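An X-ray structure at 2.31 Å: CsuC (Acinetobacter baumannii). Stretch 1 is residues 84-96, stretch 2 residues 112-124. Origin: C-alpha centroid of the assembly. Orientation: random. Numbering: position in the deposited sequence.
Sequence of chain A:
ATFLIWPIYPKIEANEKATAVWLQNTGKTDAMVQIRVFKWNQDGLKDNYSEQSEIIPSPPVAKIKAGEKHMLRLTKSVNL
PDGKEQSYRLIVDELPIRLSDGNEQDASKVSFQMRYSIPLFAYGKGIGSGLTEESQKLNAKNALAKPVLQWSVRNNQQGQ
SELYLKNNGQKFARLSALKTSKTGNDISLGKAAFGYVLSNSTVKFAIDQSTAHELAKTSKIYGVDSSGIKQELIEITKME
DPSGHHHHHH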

# COMPACT_ATOMS: atom_id res chain seq x y z
N LYS A 84 -21.85 -2.99 -3.23
CA LYS A 84 -21.22 -2.40 -4.41
C LYS A 84 -19.78 -1.99 -4.12
O LYS A 84 -19.47 -1.41 -3.07
CB LYS A 84 -22.02 -1.19 -4.92
CG LYS A 84 -22.94 -1.52 -6.10
CD LYS A 84 -23.96 -2.61 -5.75
CE LYS A 84 -24.63 -3.22 -6.98
NZ LYS A 84 -25.63 -4.30 -6.62
N GLU A 85 -18.92 -2.29 -5.08
CA GLU A 85 -17.53 -1.85 -5.09
C GLU A 85 -17.39 -0.63 -6.00
O GLU A 85 -17.49 -0.75 -7.23
CB GLU A 85 -16.62 -2.98 -5.56
CG GLU A 85 -15.15 -2.59 -5.65
CD GLU A 85 -14.31 -3.68 -6.22
OE1 GLU A 85 -14.42 -3.93 -7.45
OE2 GLU A 85 -13.54 -4.31 -5.45
N GLN A 86 -17.16 0.54 -5.40
CA GLN A 86 -16.94 1.78 -6.14
C GLN A 86 -15.46 1.97 -6.42
O GLN A 86 -14.61 1.80 -5.53
CB GLN A 86 -17.47 2.99 -5.38
CG GLN A 86 -18.92 2.94 -5.00
CD GLN A 86 -19.86 3.08 -6.19
OE1 GLN A 86 -19.44 3.39 -7.31
NE2 GLN A 86 -21.14 2.85 -5.95
N SER A 87 -15.15 2.33 -7.66
CA SER A 87 -13.79 2.46 -8.15
C SER A 87 -13.42 3.93 -8.28
O SER A 87 -14.25 4.75 -8.68
CB SER A 87 -13.63 1.75 -9.49
OG SER A 87 -14.09 0.41 -9.39
N TYR A 88 -12.19 4.26 -7.93
CA TYR A 88 -11.70 5.62 -8.00
C TYR A 88 -10.22 5.58 -8.40
O TYR A 88 -9.57 4.54 -8.28
CB TYR A 88 -11.83 6.34 -6.66
CG TYR A 88 -13.21 6.36 -6.08
CD1 TYR A 88 -13.67 5.30 -5.30
CD2 TYR A 88 -14.05 7.46 -6.26
CE1 TYR A 88 -14.92 5.31 -4.74
CE2 TYR A 88 -15.31 7.47 -5.69
CZ TYR A 88 -15.74 6.39 -4.94
OH TYR A 88 -16.99 6.40 -4.38
N ARG A 89 -9.69 6.72 -8.81
CA ARG A 89 -8.25 6.86 -9.04
C ARG A 89 -7.77 7.96 -8.13
O ARG A 89 -8.31 9.08 -8.16
CB ARG A 89 -7.91 7.21 -10.49
CG ARG A 89 -8.33 6.18 -11.55
CD ARG A 89 -7.65 4.83 -11.47
NE ARG A 89 -6.21 4.90 -11.67
CZ ARG A 89 -5.45 3.83 -11.90
NH1 ARG A 89 -5.99 2.62 -11.99
NH2 ARG A 89 -4.14 3.98 -12.04
N LEU A 90 -6.78 7.65 -7.29
CA LEU A 90 -6.07 8.64 -6.51
C LEU A 90 -4.93 9.19 -7.37
O LEU A 90 -4.13 8.41 -7.90
CB LEU A 90 -5.52 8.02 -5.23
CG LEU A 90 -4.51 8.84 -4.43
CD1 LEU A 90 -5.11 10.15 -4.01
CD2 LEU A 90 -3.98 8.07 -3.24
N ILE A 91 -4.89 10.51 -7.54
CA ILE A 91 -3.88 11.17 -8.37
C ILE A 91 -3.10 12.15 -7.49
O ILE A 91 -3.65 13.16 -7.04
CB ILE A 91 -4.47 11.90 -9.57
CG1 ILE A 91 -5.30 10.97 -10.45
CG2 ILE A 91 -3.34 12.50 -10.40
CD1 ILE A 91 -4.50 9.90 -11.11
N VAL A 92 -1.82 11.87 -7.28
CA VAL A 92 -0.96 12.78 -6.54
C VAL A 92 0.22 13.21 -7.41
O VAL A 92 0.92 12.37 -7.99
CB VAL A 92 -0.52 12.21 -5.17
CG1 VAL A 92 -1.13 10.84 -4.90
CG2 VAL A 92 0.98 12.27 -4.99
N ASP A 93 0.38 14.52 -7.54
CA ASP A 93 1.38 15.15 -8.38
C ASP A 93 2.52 15.67 -7.49
O ASP A 93 2.28 16.50 -6.60
CB ASP A 93 0.75 16.29 -9.16
CG ASP A 93 -0.14 15.80 -10.29
OD1 ASP A 93 0.39 15.11 -11.17
OD2 ASP A 93 -1.36 16.08 -10.28
N GLU A 94 3.74 15.19 -7.73
CA GLU A 94 4.90 15.46 -6.87
C GLU A 94 5.87 16.38 -7.60
O GLU A 94 6.42 16.01 -8.64
CB GLU A 94 5.60 14.15 -6.48
CG GLU A 94 6.75 14.28 -5.46
CD GLU A 94 8.13 14.31 -6.12
OE1 GLU A 94 8.21 14.28 -7.36
OE2 GLU A 94 9.15 14.36 -5.39
N LEU A 95 6.10 17.56 -7.03
CA LEU A 95 6.95 18.58 -7.64
C LEU A 95 8.13 18.90 -6.73
O LEU A 95 7.98 19.69 -5.78
CB LEU A 95 6.14 19.85 -7.95
CG LEU A 95 4.63 19.90 -7.67
CD1 LEU A 95 4.12 21.33 -7.76
CD2 LEU A 95 3.78 18.98 -8.59
N PRO A 96 9.32 18.31 -6.96
CA PRO A 96 10.56 18.70 -6.29
C PRO A 96 10.84 20.19 -6.38
O PRO A 96 10.56 20.92 -5.42
CB PRO A 96 11.63 17.91 -7.06
CG PRO A 96 10.93 16.70 -7.51
CD PRO A 96 9.50 17.12 -7.81
N PHE A 112 11.96 16.65 -14.59
CA PHE A 112 10.86 15.71 -14.44
C PHE A 112 10.17 15.91 -13.10
O PHE A 112 10.83 16.05 -12.06
CB PHE A 112 11.37 14.26 -14.59
CG PHE A 112 11.91 13.98 -15.98
CD1 PHE A 112 11.04 13.73 -17.02
CD2 PHE A 112 13.27 14.01 -16.24
CE1 PHE A 112 11.50 13.50 -18.29
CE2 PHE A 112 13.75 13.78 -17.53
CZ PHE A 112 12.86 13.53 -18.55
N GLN A 113 8.85 15.94 -13.13
CA GLN A 113 8.03 15.86 -11.94
C GLN A 113 7.17 14.60 -12.04
O GLN A 113 6.93 14.09 -13.13
CB GLN A 113 7.18 17.12 -11.78
CG GLN A 113 6.19 17.35 -12.89
CD GLN A 113 5.48 18.68 -12.74
OE1 GLN A 113 6.03 19.64 -12.20
NE2 GLN A 113 4.25 18.76 -13.23
N MET A 114 6.80 14.05 -10.88
CA MET A 114 6.11 12.77 -10.80
C MET A 114 4.61 12.94 -10.73
O MET A 114 4.09 13.96 -10.26
CB MET A 114 6.55 11.95 -9.57
CG MET A 114 8.01 11.61 -9.52
SD MET A 114 8.62 10.91 -11.03
CE MET A 114 9.61 12.30 -11.45
N ARG A 115 3.91 11.91 -11.20
CA ARG A 115 2.47 11.79 -11.05
C ARG A 115 2.14 10.33 -10.76
O ARG A 115 2.50 9.44 -11.54
CB ARG A 115 1.75 12.27 -12.31
CG ARG A 115 0.22 12.21 -12.24
CD ARG A 115 -0.35 12.92 -13.46
NE ARG A 115 -1.80 13.10 -13.40
CZ ARG A 115 -2.64 12.71 -14.34
NH1 ARG A 115 -2.19 12.12 -15.44
NH2 ARG A 115 -3.94 12.93 -14.20
N TYR A 116 1.48 10.08 -9.64
CA TYR A 116 1.09 8.74 -9.24
C TYR A 116 -0.39 8.57 -9.50
O TYR A 116 -1.21 9.33 -8.98
CB TYR A 116 1.39 8.47 -7.77
CG TYR A 116 2.86 8.36 -7.45
CD1 TYR A 116 3.64 9.49 -7.20
CD2 TYR A 116 3.47 7.12 -7.36
CE1 TYR A 116 4.99 9.38 -6.91
CE2 TYR A 116 4.83 7.00 -7.06
CZ TYR A 116 5.57 8.13 -6.84
OH TYR A 116 6.91 8.02 -6.54
N SER A 117 -0.73 7.59 -10.33
CA SER A 117 -2.10 7.16 -10.54
C SER A 117 -2.29 5.87 -9.75
O SER A 117 -1.68 4.84 -10.04
CB SER A 117 -2.41 6.95 -12.03
OG SER A 117 -3.78 6.60 -12.20
N ILE A 118 -3.12 5.94 -8.71
CA ILE A 118 -3.22 4.90 -7.70
C ILE A 118 -4.66 4.39 -7.66
O ILE A 118 -5.58 5.20 -7.53
CB ILE A 118 -2.77 5.39 -6.32
CG1 ILE A 118 -1.24 5.49 -6.28
CG2 ILE A 118 -3.32 4.51 -5.22
CD1 ILE A 118 -0.71 6.19 -5.04
N PRO A 119 -4.90 3.08 -7.77
CA PRO A 119 -6.27 2.58 -7.72
C PRO A 119 -6.82 2.60 -6.30
O PRO A 119 -6.15 2.20 -5.35
CB PRO A 119 -6.13 1.14 -8.23
CG PRO A 119 -4.75 0.74 -7.74
CD PRO A 119 -3.91 1.98 -7.87
N LEU A 120 -8.06 3.04 -6.18
CA LEU A 120 -8.71 3.18 -4.89
C LEU A 120 -10.11 2.57 -4.97
O LEU A 120 -10.85 2.85 -5.91
CB LEU A 120 -8.80 4.65 -4.51
CG LEU A 120 -9.57 4.93 -3.23
CD1 LEU A 120 -8.84 4.35 -1.99
CD2 LEU A 120 -9.78 6.41 -3.11
N PHE A 121 -10.44 1.71 -4.01
CA PHE A 121 -11.74 1.06 -3.99
C PHE A 121 -12.44 1.26 -2.66
O PHE A 121 -11.84 1.06 -1.60
CB PHE A 121 -11.63 -0.43 -4.27
CG PHE A 121 -11.05 -0.74 -5.61
CD1 PHE A 121 -11.84 -0.66 -6.74
CD2 PHE A 121 -9.72 -1.11 -5.74
CE1 PHE A 121 -11.31 -0.94 -8.00
CE2 PHE A 121 -9.20 -1.39 -6.99
CZ PHE A 121 -10.00 -1.31 -8.12
N ALA A 122 -13.73 1.60 -2.72
CA ALA A 122 -14.56 1.74 -1.53
C ALA A 122 -15.78 0.83 -1.64
O ALA A 122 -16.30 0.57 -2.73
CB ALA A 122 -14.97 3.21 -1.33
N TYR A 123 -16.23 0.34 -0.49
CA TYR A 123 -17.18 -0.76 -0.42
C TYR A 123 -18.44 -0.35 0.33
O TYR A 123 -18.37 0.25 1.40
CB TYR A 123 -16.54 -1.99 0.23
CG TYR A 123 -15.45 -2.54 -0.65
CD1 TYR A 123 -15.74 -3.42 -1.68
CD2 TYR A 123 -14.12 -2.13 -0.49
CE1 TYR A 123 -14.74 -3.90 -2.51
CE2 TYR A 123 -13.11 -2.60 -1.31
CZ TYR A 123 -13.43 -3.47 -2.33
OH TYR A 123 -12.45 -3.96 -3.16
N GLY A 124 -19.58 -0.66 -0.27
CA GLY A 124 -20.84 -0.60 0.42
C GLY A 124 -21.05 -1.81 1.30
O GLY A 124 -20.21 -2.71 1.39

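Residues 85-95 and 112-123 form neighbouring antiparallel β-strands of CsuC, their axes 4.5 Å apart at closest approach and their N-to-C directions 152° apart. The register is unbroken from E85 opposite Y123 to E94 opposite M114. Hydrogen-bonded pairs alternate with non-hydrogen-bonded ones: Q86, Y88, L90, V92 and E94 each exchange two backbone bonds with A122, L120, I118, Y116 and M114, as in L90 N to I118 O (2.7 Å) and I118 N to L90 O (2.8 Å). Just past the strand ends, G124 N donates to K84 O at 2.9 Å, almost linearly. P119 lacks an amide hydrogen, but it sits opposite R89 at a non-hydrogen-bonded position, so the ladder loses nothing there. At such positions CA-H groups approach carbonyls instead, as in I91 CA to Y116 O, 3.3 Å.

The alternation sends side chains to two faces. On the face of Y88, L90 and V92, contacts are mainly apolar: Y88 CB lies 4.1 Å from L120 CB, Y88 CE1 4.0 Å from A122 CB, and L90 CB 4.0 Å from I118 CB. E94 shares this face; its OE1, 3.4 Å from M114 CG, is buried without a polar partner.

The other face carries the polar pairings. Y123 OH donates to E85 OE2 at 2.6 Å, a short bond to a carboxylate acceptor. R89, with chi1 to chi3 all m, folds back so that its guanidinium edge meets S117: NH2 donates to S117 OG at 2.6 Å, and NE adds a weak bond to S117 OG at 3.0 Å. I91 CD1 packs 3.5 Å from S117 OG and also lies over one face of the R115 guanidinium. D93 OD1 approaches that group's edge, forming a long salt bridge to R115 NE (3.7 Å). S87 OG meets the F121 ring edge, 3.4 Å from F121 CE1.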